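Local coordinates for protein DNA-(apurinic or apyrimidinic site) lyase (PDB 6WCD) that acts as a magnesium-dependent DNA repair nuclease, removing nucleotides from 3' ends and weakly incising the backbone at abasic sites, here represented by its catalytic domain, at residues S5-G10 against L32-V37. Residues are numbered along the deposited sequence; the frame is centred on the assembly and turned at random.
Sequences SWNING and LQETKV. With MG (magnesium ion), chain B.
With CG anti to the backbone N in both Asn-9 (chi1 -160°) and Glu-34 (chi1 -159°), the two side chains run side by side to one magnesium ion. Asn-9 OD1 binds it at 2.1 Å and Glu-34 OE1 at 2.0 Å; four waters complete six ligands. The short carboxamide suits the nearer backbone, the longer, extended carboxylate the farther one. The shared ion holds Asn-9 OD1 and Glu-34 OE1 3.0 Å apart, its charge offsetting their repulsion. Asn-7 is a second-shell residue whose amide uses both ends: OD1 accepts from a metal-bound water and from Asn-9 N, closing an Asx turn, while ND2 donates to the active-site Asp-183. Asn-9 and Glu-34 lie in loops just past the C-terminal ends of parallel strands 2-7 and 29-33, joined through helix 18-25 as a beta-alpha-beta unit of the DNase I-like fold. Hydrogen bonds Gln-33 N to Trp-6 O and Ile-8 N to Gln-33 O keep the strands in register. Beyond them, Gly-10 N donates to Glu-34 O (2.8 Å), in line with the C=O although its own N-H is bent. Glycine fits because a CB would press tightly on Lys-36 CD and jam against the preceding carbonyl O. Bent at chi2 (88°), Gln-33 folds back so that NE2 donates to Ser-5 OG (3.0 Å) and Asn-140, while a water links OE1 with the same hydroxyl. On the opposite sheet face, buried and apolar surroundings suit branched Leu-32: CD2 packs against Trp-6 CB (4.1 Å), CD1 against Ile-8 CD1.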
loop_
_atom_site.group_PDB
_atom_site.type_symbol
_atom_site.label_atom_id
_atom_site.label_comp_id
_atom_site.label_asym_id
_atom_site.label_seq_id
_atom_site.Cartn_x
_atom_site.Cartn_y
_atom_site.Cartn_z
ATOM N N SER A 5 2.732 -5.832 3.487
ATOM C CA SER A 5 3.064 -4.491 2.978
ATOM C C SER A 5 4.497 -4.167 3.383
ATOM O O SER A 5 4.891 -4.405 4.524
ATOM C CB SER A 5 2.128 -3.440 3.549
ATOM O OG SER A 5 2.361 -2.164 3.039
ATOM N N TRP A 6 5.272 -3.601 2.461
ATOM C CA TRP A 6 6.664 -3.291 2.749
ATOM C C TRP A 6 7.171 -2.147 1.904
ATOM O O TRP A 6 7.169 -2.230 0.667
ATOM C CB TRP A 6 7.545 -4.513 2.506
ATOM C CG TRP A 6 8.982 -4.407 2.986
ATOM C CD1 TRP A 6 9.507 -3.528 3.929
ATOM C CD2 TRP A 6 10.069 -5.222 2.569
ATOM N NE1 TRP A 6 10.814 -3.797 4.116
ATOM C CE2 TRP A 6 11.207 -4.813 3.250
ATOM C CE3 TRP A 6 10.185 -6.276 1.651
ATOM C CZ2 TRP A 6 12.455 -5.415 3.105
ATOM C CZ3 TRP A 6 11.418 -6.841 1.459
ATOM C CH2 TRP A 6 12.544 -6.450 2.181
ATOM N N ASN A 7 7.648 -1.078 2.553
ATOM C CA ASN A 7 8.367 -0.020 1.849
ATOM C C ASN A 7 9.786 -0.538 1.725
ATOM O O ASN A 7 10.534 -0.643 2.712
ATOM C CB ASN A 7 8.321 1.296 2.586
ATOM C CG ASN A 7 9.141 2.356 1.880
ATOM O OD1 ASN A 7 10.176 2.081 1.301
ATOM N ND2 ASN A 7 8.686 3.589 1.947
ATOM N N ILE A 8 10.133 -0.967 0.509
ATOM C CA ILE A 8 11.346 -1.720 0.247
ATOM C C ILE A 8 12.526 -0.835 -0.102
ATOM O O ILE A 8 13.657 -1.322 -0.218
ATOM C CB ILE A 8 11.031 -2.769 -0.855
ATOM C CG1 ILE A 8 12.093 -3.833 -0.940
ATOM C CG2 ILE A 8 10.841 -2.095 -2.218
ATOM C CD1 ILE A 8 11.684 -5.043 -1.871
ATOM N N ASN A 9 12.308 0.482 -0.205
ATOM C CA ASN A 9 13.391 1.442 -0.439
ATOM C C ASN A 9 14.219 1.078 -1.664
ATOM O O ASN A 9 15.447 1.225 -1.675
ATOM C CB ASN A 9 14.303 1.610 0.798
ATOM C CG ASN A 9 15.102 2.906 0.746
ATOM O OD1 ASN A 9 14.583 3.966 0.386
ATOM N ND2 ASN A 9 16.368 2.830 1.076
ATOM N N GLY A 10 13.506 0.636 -2.699
ATOM C CA GLY A 10 14.146 0.248 -3.941
ATOM C C GLY A 10 14.236 -1.289 -4.045
ATOM O O GLY A 10 14.977 -1.921 -3.284
ATOM N N LEU A 32 4.429 -3.774 -2.261
ATOM C CA LEU A 32 5.691 -3.051 -2.094
ATOM C C LEU A 32 5.491 -1.589 -2.394
ATOM O O LEU A 32 4.813 -1.216 -3.371
ATOM C CB LEU A 32 6.771 -3.594 -3.009
ATOM C CG LEU A 32 7.058 -5.093 -2.857
ATOM C CD1 LEU A 32 8.178 -5.532 -3.786
ATOM C CD2 LEU A 32 7.366 -5.486 -1.454
ATOM N N GLN A 33 6.113 -0.754 -1.567
ATOM C CA GLN A 33 6.181 0.678 -1.836
ATOM C C GLN A 33 7.614 1.146 -2.051
ATOM O O GLN A 33 8.573 0.578 -1.552
ATOM C CB GLN A 33 5.543 1.491 -0.701
ATOM C CG GLN A 33 4.124 1.059 -0.422
ATOM C CD GLN A 33 4.038 -0.056 0.570
ATOM O OE1 GLN A 33 4.805 -0.116 1.529
ATOM N NE2 GLN A 33 3.076 -0.918 0.372
ATOM N N GLU A 34 7.717 2.229 -2.816
ATOM C CA GLU A 34 8.985 2.806 -3.263
ATOM C C GLU A 34 9.807 1.703 -3.939
ATOM O O GLU A 34 10.934 1.371 -3.559
ATOM C CB GLU A 34 9.759 3.511 -2.126
ATOM C CG GLU A 34 10.744 4.479 -2.740
ATOM C CD GLU A 34 11.680 5.129 -1.783
ATOM O OE1 GLU A 34 11.896 4.620 -0.662
ATOM O OE2 GLU A 34 12.246 6.203 -2.205
ATOM N N THR A 35 9.234 1.177 -5.020
ATOM C CA THR A 35 9.932 0.188 -5.840
ATOM C C THR A 35 11.163 0.784 -6.507
ATOM O O THR A 35 12.134 0.055 -6.764
ATOM C CB THR A 35 9.042 -0.351 -6.940
ATOM O OG1 THR A 35 8.732 0.762 -7.775
ATOM C CG2 THR A 35 7.779 -0.969 -6.379
ATOM N N LYS A 36 11.162 2.099 -6.789
ATOM C CA LYS A 36 12.166 2.800 -7.591
ATOM C C LYS A 36 12.272 2.224 -8.984
ATOM O O LYS A 36 13.251 2.444 -9.672
ATOM C CB LYS A 36 13.529 2.888 -6.884
ATOM C CG LYS A 36 13.437 3.576 -5.515
ATOM C CD LYS A 36 14.786 3.872 -4.873
ATOM C CE LYS A 36 14.571 4.469 -3.508
ATOM N NZ LYS A 36 15.877 5.009 -3.017
ATOM N N VAL A 37 11.218 1.573 -9.441
ATOM C CA VAL A 37 11.131 1.091 -10.811
ATOM C C VAL A 37 10.288 2.049 -11.640
ATOM O O VAL A 37 9.110 2.266 -11.335
ATOM C CB VAL A 37 10.531 -0.327 -10.875
ATOM C CG1 VAL A 37 10.449 -0.804 -12.331
ATOM C CG2 VAL A 37 11.365 -1.317 -10.043
HETATM MG MG MG B . 13.019 5.262 0.902
HETATM O O HOH W 1 4.508 -0.669 4.196
HETATM O O HOH W 2 12.199 3.814 2.149
HETATM O O HOH W 3 17.476 2.734 -2.496
HETATM O O HOH W 4 16.548 6.421 -0.850
HETATM O O HOH W 5 13.892 6.763 -0.333
HETATM O O HOH W 6 14.085 5.986 2.523
HETATM O O HOH W 7 11.441 6.531 1.368
#